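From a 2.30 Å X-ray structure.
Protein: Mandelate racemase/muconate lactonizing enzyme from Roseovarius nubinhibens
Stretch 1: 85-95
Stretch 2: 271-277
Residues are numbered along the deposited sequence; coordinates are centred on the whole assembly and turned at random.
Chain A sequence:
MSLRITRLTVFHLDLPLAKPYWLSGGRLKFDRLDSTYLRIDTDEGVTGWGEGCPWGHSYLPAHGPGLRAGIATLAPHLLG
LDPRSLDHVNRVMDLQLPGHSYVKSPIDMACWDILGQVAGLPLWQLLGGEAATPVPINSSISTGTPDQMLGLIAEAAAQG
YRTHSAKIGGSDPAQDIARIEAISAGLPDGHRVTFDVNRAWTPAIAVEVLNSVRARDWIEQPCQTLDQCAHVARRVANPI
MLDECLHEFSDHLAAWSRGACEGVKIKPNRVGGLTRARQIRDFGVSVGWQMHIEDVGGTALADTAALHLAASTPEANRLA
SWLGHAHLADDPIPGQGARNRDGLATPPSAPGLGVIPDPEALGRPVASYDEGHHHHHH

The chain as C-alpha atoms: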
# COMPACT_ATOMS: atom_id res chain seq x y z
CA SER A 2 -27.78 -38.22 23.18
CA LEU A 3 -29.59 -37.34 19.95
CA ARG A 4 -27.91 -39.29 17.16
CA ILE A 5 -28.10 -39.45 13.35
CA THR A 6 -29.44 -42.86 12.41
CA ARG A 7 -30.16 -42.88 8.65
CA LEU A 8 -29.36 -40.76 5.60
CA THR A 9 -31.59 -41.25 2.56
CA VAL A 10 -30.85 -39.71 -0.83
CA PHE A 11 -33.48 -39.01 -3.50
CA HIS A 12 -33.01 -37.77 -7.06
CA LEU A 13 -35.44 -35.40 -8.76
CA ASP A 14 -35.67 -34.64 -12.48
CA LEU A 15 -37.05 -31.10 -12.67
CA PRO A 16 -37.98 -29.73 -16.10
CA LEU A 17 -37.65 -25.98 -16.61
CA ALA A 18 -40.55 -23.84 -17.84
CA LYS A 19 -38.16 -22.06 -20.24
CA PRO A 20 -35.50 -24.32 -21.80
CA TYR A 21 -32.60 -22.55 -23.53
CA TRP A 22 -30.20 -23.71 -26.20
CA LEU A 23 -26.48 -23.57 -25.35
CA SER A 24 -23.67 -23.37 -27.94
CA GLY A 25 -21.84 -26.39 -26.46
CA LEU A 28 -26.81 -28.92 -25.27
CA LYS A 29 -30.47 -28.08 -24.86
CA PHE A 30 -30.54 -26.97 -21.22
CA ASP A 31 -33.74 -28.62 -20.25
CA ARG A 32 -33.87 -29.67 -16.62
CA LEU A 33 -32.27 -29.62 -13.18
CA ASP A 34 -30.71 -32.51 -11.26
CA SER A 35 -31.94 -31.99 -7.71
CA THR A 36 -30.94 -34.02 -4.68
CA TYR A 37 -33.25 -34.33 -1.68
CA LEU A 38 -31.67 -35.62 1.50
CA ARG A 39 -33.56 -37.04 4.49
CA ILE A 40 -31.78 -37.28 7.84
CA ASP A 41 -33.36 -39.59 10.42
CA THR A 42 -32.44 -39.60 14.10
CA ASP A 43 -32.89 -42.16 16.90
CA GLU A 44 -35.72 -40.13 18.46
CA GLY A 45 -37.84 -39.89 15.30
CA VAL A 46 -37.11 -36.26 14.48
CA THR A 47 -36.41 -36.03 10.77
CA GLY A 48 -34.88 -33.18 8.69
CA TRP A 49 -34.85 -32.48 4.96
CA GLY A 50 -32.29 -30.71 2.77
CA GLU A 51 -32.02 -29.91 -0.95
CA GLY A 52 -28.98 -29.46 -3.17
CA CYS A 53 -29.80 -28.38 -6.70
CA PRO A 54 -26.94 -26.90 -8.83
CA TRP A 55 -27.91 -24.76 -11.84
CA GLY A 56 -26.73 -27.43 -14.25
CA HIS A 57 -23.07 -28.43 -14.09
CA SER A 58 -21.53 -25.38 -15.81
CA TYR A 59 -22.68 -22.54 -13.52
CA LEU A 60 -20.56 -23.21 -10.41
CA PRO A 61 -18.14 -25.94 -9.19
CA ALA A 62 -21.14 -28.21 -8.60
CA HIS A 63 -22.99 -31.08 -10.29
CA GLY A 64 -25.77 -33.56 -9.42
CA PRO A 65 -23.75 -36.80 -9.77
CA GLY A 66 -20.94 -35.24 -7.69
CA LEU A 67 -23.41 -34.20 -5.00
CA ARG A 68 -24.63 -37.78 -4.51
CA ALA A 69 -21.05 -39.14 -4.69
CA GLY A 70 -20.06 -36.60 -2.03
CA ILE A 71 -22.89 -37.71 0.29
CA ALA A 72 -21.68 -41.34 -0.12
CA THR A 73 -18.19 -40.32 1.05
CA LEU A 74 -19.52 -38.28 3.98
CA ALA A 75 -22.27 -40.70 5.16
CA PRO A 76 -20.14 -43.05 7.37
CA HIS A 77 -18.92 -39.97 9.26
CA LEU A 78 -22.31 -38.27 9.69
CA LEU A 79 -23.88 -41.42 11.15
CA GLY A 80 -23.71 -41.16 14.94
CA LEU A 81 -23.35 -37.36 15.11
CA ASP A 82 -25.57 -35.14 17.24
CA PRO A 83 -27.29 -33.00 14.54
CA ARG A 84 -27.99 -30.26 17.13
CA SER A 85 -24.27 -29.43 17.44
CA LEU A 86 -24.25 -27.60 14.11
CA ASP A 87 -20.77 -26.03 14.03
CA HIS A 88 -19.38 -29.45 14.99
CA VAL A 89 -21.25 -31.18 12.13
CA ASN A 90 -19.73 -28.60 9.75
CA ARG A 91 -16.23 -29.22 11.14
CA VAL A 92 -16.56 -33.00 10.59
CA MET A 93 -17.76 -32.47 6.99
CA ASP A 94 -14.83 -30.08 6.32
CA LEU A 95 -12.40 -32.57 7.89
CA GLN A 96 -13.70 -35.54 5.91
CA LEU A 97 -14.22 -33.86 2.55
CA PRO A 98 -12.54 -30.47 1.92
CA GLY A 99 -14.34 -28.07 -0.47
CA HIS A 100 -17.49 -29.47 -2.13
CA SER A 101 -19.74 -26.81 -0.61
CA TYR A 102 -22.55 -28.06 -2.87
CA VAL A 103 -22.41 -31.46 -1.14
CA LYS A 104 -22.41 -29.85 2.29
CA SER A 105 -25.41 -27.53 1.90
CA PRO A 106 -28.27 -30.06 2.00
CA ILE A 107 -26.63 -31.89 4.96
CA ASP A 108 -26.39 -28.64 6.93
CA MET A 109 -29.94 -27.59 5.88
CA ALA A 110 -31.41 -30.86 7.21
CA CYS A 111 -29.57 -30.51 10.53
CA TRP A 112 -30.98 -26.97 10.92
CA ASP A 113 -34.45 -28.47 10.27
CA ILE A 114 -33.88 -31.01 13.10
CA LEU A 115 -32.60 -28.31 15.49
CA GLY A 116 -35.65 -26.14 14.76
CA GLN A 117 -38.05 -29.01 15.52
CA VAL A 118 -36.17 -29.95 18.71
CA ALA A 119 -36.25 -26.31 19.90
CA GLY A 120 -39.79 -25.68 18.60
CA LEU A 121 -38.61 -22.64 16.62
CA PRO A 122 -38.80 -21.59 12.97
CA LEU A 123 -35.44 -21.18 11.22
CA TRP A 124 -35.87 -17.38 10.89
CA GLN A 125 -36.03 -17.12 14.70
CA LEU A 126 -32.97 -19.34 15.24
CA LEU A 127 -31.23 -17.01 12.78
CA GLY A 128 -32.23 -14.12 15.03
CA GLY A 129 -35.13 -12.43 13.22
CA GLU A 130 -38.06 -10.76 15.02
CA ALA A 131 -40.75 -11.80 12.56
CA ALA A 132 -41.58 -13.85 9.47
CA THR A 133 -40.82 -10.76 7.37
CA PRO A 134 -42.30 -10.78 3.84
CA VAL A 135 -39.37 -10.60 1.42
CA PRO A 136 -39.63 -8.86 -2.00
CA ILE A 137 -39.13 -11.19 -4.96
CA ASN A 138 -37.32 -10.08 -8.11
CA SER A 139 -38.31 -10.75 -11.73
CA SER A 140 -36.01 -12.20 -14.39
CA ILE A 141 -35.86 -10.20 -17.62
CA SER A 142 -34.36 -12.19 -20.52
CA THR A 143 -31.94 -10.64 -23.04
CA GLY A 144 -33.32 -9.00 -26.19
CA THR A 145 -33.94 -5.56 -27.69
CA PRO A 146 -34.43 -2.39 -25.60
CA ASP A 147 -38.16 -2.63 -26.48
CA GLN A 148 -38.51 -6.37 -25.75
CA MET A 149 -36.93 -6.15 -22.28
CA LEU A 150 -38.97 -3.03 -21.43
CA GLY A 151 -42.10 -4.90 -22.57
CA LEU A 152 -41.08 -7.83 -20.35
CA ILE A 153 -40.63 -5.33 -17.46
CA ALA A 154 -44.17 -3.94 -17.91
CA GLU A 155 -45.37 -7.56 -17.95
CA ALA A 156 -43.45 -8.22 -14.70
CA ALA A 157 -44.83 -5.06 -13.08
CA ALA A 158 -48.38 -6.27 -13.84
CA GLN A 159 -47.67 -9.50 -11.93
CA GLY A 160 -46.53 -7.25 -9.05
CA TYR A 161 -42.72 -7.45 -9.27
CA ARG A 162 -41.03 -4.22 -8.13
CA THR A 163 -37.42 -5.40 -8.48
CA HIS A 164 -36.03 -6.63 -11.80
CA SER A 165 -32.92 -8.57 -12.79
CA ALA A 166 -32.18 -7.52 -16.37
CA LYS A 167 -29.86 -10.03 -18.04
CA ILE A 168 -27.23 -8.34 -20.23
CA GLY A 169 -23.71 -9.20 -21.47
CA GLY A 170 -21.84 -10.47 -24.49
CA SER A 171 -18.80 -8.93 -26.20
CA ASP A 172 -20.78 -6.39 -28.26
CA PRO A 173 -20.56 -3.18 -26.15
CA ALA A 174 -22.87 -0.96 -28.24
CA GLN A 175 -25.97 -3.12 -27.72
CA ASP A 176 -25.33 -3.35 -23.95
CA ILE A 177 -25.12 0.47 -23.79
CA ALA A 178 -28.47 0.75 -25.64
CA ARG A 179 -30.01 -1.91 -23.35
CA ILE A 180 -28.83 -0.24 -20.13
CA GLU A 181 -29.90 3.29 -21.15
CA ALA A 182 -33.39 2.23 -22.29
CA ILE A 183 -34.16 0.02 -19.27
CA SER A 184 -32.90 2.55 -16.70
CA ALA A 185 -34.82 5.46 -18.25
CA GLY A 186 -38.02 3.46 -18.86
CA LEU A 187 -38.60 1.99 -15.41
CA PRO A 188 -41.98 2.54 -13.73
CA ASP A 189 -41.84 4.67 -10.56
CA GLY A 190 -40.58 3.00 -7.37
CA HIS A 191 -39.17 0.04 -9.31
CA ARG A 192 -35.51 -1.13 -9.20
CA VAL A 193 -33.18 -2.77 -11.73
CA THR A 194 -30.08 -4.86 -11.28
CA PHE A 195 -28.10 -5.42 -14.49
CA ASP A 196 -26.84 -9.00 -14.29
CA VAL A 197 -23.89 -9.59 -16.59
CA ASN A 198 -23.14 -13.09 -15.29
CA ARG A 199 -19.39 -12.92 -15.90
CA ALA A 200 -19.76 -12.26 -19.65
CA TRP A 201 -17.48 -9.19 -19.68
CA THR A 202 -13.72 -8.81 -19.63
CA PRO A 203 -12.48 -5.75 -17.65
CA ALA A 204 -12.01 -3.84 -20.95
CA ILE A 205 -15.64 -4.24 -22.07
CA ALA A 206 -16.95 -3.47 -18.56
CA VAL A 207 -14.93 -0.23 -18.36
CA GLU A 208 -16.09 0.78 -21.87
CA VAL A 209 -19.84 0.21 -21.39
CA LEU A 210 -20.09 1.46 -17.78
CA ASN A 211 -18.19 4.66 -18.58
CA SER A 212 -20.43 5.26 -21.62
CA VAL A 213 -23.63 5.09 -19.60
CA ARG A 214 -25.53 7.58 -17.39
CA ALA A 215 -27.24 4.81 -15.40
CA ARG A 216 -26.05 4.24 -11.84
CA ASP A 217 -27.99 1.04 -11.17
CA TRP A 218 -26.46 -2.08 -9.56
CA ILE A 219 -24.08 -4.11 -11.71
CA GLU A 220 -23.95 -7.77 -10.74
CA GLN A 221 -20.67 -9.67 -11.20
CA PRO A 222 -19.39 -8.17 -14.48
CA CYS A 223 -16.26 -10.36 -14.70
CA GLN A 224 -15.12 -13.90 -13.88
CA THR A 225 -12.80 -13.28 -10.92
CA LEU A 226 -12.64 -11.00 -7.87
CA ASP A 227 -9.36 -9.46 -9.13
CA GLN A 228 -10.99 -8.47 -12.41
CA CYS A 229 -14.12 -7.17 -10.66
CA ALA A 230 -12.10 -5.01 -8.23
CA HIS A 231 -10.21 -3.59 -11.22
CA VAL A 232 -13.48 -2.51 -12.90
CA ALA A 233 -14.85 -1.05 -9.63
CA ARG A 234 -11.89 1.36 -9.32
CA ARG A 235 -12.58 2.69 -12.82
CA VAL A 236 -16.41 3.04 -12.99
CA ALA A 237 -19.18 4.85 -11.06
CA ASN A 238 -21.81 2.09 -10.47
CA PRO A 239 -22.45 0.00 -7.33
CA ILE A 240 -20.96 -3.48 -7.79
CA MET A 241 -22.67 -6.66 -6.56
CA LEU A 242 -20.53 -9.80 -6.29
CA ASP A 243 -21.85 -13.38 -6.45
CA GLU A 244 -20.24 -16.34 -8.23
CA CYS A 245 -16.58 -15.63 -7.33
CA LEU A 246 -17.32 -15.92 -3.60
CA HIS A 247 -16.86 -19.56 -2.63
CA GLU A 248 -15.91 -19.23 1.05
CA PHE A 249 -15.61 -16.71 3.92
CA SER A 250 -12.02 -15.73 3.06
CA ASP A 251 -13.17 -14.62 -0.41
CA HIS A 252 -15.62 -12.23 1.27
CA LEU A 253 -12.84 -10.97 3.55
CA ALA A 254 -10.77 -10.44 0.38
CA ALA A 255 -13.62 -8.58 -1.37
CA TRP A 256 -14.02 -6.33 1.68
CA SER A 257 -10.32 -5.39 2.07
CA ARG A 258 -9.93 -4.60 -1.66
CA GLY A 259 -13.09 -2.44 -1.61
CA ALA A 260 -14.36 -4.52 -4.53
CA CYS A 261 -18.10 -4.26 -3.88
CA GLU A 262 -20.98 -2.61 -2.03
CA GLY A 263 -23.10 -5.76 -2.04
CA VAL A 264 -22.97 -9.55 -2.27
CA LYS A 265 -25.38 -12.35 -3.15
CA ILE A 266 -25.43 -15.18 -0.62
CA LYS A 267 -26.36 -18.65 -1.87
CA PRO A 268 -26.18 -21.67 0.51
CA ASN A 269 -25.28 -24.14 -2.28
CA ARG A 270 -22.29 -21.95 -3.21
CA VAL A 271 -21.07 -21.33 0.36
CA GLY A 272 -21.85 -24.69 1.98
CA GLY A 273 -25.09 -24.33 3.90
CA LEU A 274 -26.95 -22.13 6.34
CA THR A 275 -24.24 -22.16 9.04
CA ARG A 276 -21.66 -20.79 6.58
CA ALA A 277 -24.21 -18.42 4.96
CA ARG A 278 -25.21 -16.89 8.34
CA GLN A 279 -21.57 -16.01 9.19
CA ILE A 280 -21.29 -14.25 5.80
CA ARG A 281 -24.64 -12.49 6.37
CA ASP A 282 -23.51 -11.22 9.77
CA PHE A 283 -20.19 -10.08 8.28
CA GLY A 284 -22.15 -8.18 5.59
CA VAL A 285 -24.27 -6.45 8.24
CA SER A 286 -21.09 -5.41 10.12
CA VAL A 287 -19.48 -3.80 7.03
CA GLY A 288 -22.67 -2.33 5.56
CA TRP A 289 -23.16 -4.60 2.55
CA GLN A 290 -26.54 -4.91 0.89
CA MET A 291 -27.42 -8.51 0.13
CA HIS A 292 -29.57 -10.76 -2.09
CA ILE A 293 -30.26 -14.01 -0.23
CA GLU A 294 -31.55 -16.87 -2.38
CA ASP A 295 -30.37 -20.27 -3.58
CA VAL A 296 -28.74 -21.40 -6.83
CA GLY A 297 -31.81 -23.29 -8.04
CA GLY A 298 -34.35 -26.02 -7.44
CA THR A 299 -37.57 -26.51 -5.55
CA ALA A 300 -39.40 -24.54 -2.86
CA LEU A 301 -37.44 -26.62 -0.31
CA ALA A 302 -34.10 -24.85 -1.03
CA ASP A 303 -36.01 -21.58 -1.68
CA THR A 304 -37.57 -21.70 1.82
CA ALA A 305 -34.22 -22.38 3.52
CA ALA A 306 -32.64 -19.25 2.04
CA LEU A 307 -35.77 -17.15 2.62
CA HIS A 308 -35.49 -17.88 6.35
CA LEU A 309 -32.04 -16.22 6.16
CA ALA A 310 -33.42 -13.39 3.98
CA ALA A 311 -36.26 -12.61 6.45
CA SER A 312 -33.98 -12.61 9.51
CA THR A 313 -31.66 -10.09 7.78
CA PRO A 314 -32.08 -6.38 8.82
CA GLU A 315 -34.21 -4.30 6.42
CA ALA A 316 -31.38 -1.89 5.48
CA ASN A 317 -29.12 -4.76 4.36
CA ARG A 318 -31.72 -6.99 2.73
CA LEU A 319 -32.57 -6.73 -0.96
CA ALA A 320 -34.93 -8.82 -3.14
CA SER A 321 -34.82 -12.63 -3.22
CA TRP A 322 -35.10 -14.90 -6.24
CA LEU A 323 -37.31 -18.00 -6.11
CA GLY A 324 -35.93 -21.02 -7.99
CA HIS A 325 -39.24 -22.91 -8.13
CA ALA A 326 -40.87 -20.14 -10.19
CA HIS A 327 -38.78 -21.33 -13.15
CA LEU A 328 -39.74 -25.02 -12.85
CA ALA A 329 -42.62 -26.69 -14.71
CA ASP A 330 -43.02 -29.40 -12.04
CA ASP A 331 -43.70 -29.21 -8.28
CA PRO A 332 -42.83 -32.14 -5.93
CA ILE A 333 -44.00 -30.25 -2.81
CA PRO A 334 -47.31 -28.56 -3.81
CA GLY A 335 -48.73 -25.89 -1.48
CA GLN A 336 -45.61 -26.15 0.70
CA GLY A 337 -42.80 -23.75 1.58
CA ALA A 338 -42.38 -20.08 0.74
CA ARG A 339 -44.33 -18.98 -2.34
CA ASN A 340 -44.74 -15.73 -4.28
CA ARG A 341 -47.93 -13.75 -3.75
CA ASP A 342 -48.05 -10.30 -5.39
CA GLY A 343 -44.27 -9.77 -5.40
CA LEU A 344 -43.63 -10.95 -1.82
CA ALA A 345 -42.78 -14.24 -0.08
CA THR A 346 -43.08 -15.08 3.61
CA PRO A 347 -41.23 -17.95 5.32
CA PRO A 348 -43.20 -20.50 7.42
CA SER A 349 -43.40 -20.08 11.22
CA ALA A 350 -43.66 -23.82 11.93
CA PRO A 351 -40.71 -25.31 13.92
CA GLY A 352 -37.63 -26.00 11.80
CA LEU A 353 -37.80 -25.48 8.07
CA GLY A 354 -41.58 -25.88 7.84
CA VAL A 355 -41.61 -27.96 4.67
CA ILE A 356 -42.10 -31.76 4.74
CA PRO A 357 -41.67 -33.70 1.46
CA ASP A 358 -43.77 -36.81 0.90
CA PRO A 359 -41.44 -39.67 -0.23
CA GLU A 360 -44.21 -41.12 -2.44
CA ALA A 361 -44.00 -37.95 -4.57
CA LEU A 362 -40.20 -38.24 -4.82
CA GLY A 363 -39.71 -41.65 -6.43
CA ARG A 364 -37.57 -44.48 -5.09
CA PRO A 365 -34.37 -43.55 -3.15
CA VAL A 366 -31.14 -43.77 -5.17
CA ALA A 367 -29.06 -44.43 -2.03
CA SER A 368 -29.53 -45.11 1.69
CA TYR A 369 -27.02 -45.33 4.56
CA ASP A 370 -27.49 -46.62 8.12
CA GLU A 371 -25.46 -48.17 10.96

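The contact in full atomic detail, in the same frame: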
# COMPACT_ATOMS: atom_id res chain seq x y z
N SER A 85 -25.58 -30.09 17.38
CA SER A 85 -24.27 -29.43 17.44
C SER A 85 -23.80 -29.06 16.03
O SER A 85 -23.02 -29.79 15.42
CB SER A 85 -23.25 -30.35 18.11
OG SER A 85 -23.48 -30.44 19.51
N LEU A 86 -24.28 -27.92 15.54
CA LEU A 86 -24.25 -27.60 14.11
C LEU A 86 -22.86 -27.21 13.59
O LEU A 86 -22.46 -27.67 12.52
CB LEU A 86 -25.23 -26.48 13.79
CG LEU A 86 -26.60 -26.95 13.31
CD1 LEU A 86 -27.59 -25.83 13.51
CD2 LEU A 86 -26.52 -27.33 11.84
N ASP A 87 -22.15 -26.39 14.35
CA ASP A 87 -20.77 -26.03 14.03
C ASP A 87 -19.88 -27.26 14.01
O ASP A 87 -18.99 -27.37 13.16
CB ASP A 87 -20.23 -24.99 15.01
CG ASP A 87 -20.91 -23.63 14.88
OD1 ASP A 87 -21.05 -23.11 13.74
OD2 ASP A 87 -21.32 -23.08 15.92
N HIS A 88 -20.11 -28.18 14.94
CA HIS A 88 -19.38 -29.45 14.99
C HIS A 88 -19.62 -30.35 13.77
O HIS A 88 -18.69 -30.93 13.24
CB HIS A 88 -19.71 -30.22 16.27
CG HIS A 88 -19.18 -31.61 16.28
ND1 HIS A 88 -17.84 -31.89 16.45
CD2 HIS A 88 -19.80 -32.81 16.15
CE1 HIS A 88 -17.65 -33.20 16.42
NE2 HIS A 88 -18.83 -33.78 16.24
N VAL A 89 -20.88 -30.44 13.34
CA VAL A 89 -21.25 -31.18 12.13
C VAL A 89 -20.52 -30.62 10.90
O VAL A 89 -19.99 -31.38 10.09
CB VAL A 89 -22.80 -31.21 11.93
CG1 VAL A 89 -23.19 -31.67 10.52
CG2 VAL A 89 -23.45 -32.11 12.97
N ASN A 90 -20.48 -29.29 10.80
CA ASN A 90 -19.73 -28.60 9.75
C ASN A 90 -18.23 -28.87 9.74
O ASN A 90 -17.64 -29.11 8.68
CB ASN A 90 -20.00 -27.10 9.78
CG ASN A 90 -21.33 -26.74 9.16
OD1 ASN A 90 -21.42 -26.48 7.96
ND2 ASN A 90 -22.38 -26.73 9.97
N ARG A 91 -17.63 -28.85 10.93
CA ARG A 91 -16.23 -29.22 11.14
C ARG A 91 -15.88 -30.63 10.67
O ARG A 91 -14.88 -30.82 9.97
CB ARG A 91 -15.83 -29.05 12.61
CG ARG A 91 -15.59 -27.61 13.00
CD ARG A 91 -14.90 -27.50 14.35
NE ARG A 91 -15.79 -27.77 15.48
CZ ARG A 91 -16.63 -26.88 16.03
NH1 ARG A 91 -16.73 -25.64 15.56
NH2 ARG A 91 -17.38 -27.25 17.06
N VAL A 92 -16.70 -31.61 11.05
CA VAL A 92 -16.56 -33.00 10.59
C VAL A 92 -16.62 -33.12 9.07
O VAL A 92 -15.72 -33.71 8.47
CB VAL A 92 -17.59 -33.93 11.28
CG1 VAL A 92 -17.60 -35.32 10.64
CG2 VAL A 92 -17.29 -34.04 12.78
N MET A 93 -17.65 -32.53 8.45
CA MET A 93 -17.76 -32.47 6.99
C MET A 93 -16.53 -31.85 6.30
O MET A 93 -16.07 -32.38 5.29
CB MET A 93 -19.02 -31.69 6.56
CG MET A 93 -20.35 -32.36 6.90
SD MET A 93 -21.71 -31.67 5.95
CE MET A 93 -21.94 -30.06 6.71
N ASP A 94 -16.01 -30.76 6.86
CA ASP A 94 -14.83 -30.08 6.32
C ASP A 94 -13.54 -30.89 6.52
O ASP A 94 -12.63 -30.81 5.70
CB ASP A 94 -14.66 -28.69 6.94
CG ASP A 94 -15.70 -27.68 6.45
OD1 ASP A 94 -16.31 -27.89 5.37
OD2 ASP A 94 -15.91 -26.67 7.14
N LEU A 95 -13.49 -31.64 7.61
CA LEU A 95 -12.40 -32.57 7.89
C LEU A 95 -12.39 -33.74 6.91
O LEU A 95 -11.33 -34.17 6.45
CB LEU A 95 -12.52 -33.10 9.32
CG LEU A 95 -11.30 -33.03 10.23
CD1 LEU A 95 -11.74 -32.87 11.68
CD2 LEU A 95 -10.42 -34.27 10.06
N VAL A 271 -21.90 -21.55 -0.82
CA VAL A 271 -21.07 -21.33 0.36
C VAL A 271 -21.02 -22.49 1.36
O VAL A 271 -20.18 -22.49 2.27
CB VAL A 271 -21.40 -19.99 1.09
CG1 VAL A 271 -21.31 -18.82 0.11
CG2 VAL A 271 -22.78 -20.04 1.75
N GLY A 272 -21.92 -23.46 1.20
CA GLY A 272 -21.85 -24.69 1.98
C GLY A 272 -22.85 -24.82 3.10
O GLY A 272 -22.61 -25.53 4.08
N GLY A 273 -23.99 -24.15 2.96
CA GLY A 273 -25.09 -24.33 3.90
C GLY A 273 -25.49 -23.06 4.62
O GLY A 273 -25.04 -21.97 4.27
N LEU A 274 -26.34 -23.23 5.63
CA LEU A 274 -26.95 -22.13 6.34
C LEU A 274 -26.02 -21.60 7.42
O LEU A 274 -26.00 -20.40 7.70
CB LEU A 274 -28.25 -22.62 6.98
CG LEU A 274 -29.62 -22.00 6.69
CD1 LEU A 274 -29.69 -21.25 5.36
CD2 LEU A 274 -30.67 -23.10 6.76
N THR A 275 -25.26 -22.50 8.04
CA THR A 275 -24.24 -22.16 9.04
C THR A 275 -23.17 -21.23 8.45
O THR A 275 -22.84 -20.20 9.05
CB THR A 275 -23.59 -23.43 9.63
OG1 THR A 275 -24.60 -24.24 10.25
CG2 THR A 275 -22.51 -23.09 10.66
N ARG A 276 -22.64 -21.60 7.28
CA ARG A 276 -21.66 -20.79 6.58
C ARG A 276 -22.28 -19.49 6.04
O ARG A 276 -21.66 -18.43 6.12
CB ARG A 276 -20.98 -21.59 5.46
CG ARG A 276 -20.16 -22.80 5.93
CD ARG A 276 -18.78 -22.41 6.46
NE ARG A 276 -18.05 -23.55 7.01
CZ ARG A 276 -18.04 -23.89 8.30
NH1 ARG A 276 -17.34 -24.95 8.70
NH2 ARG A 276 -18.72 -23.19 9.20
N ALA A 277 -23.50 -19.58 5.52
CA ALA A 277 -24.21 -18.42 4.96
C ALA A 277 -24.57 -17.36 6.00
O ALA A 277 -24.49 -16.17 5.71
CB ALA A 277 -25.44 -18.86 4.20
O HOH W 1 -17.68 -25.30 11.57
O HOH W 2 -22.93 -24.56 6.53
O HOH W 3 -20.35 -26.60 5.34
O HOH W 4 -17.95 -25.35 4.92

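This is a small, polar, water-mediated contact, burying 279 Å² in all, in which one face of the helix 86-95 meets the glycine turn and first helical residues of stretch 2, with one direct salt bridge.

That salt bridge joins Asp94 to Arg276: NH1 of Arg276 donates to OD2 of Asp94 at 2.7 Å, with a nearly straight angle of 168°. The CA-to-CB bond of Arg276 points sideways, yet its side chain, bent at chi1 and chi2 (both m), brings the guanidinium to the helix, where OD2 of Asp94 lies at the group's edge and OD1 of Asn90 lies over one face. The same cation reaches further through water: water 1 links NH1 of Arg276 to the carbonyl O of Asp87, and water 4 accepts from NE of Arg276 at 2.8 Å.

Asn90 organizes the middle. Its ND2 donates to the carbonyl O of Leu86 at 2.7 Å, one turn back in its own helix, which fixes the amide and leaves OD1 facing the turn. OD1 of Asn90 and O of Gly272 are 4.2 Å apart; as two acceptors they cannot bond each other, and water 2 reconciles them, donating to both while accepting from the backbone N of Arg276. Water 3 also lies 2.8 Å from both OD1 of Asn90 and O of Gly272.

Thr275, the residue most covered here, packs beside Asn90, with its OG1 3.3 Å from ND2 of Asn90. Its CG2 sits 3.4 Å from OD1 of Asp87, and its OG1 lies 4.0 Å from CD2 of Leu86, so the fit combines polar and apolar atoms.

Gly272 and Gly273 both have positive phi, and at their backbone angles a CB would jam against the preceding carbonyl. Their glycine identity therefore answers to the turn's own geometry, rather than to crowding from the opposing helix.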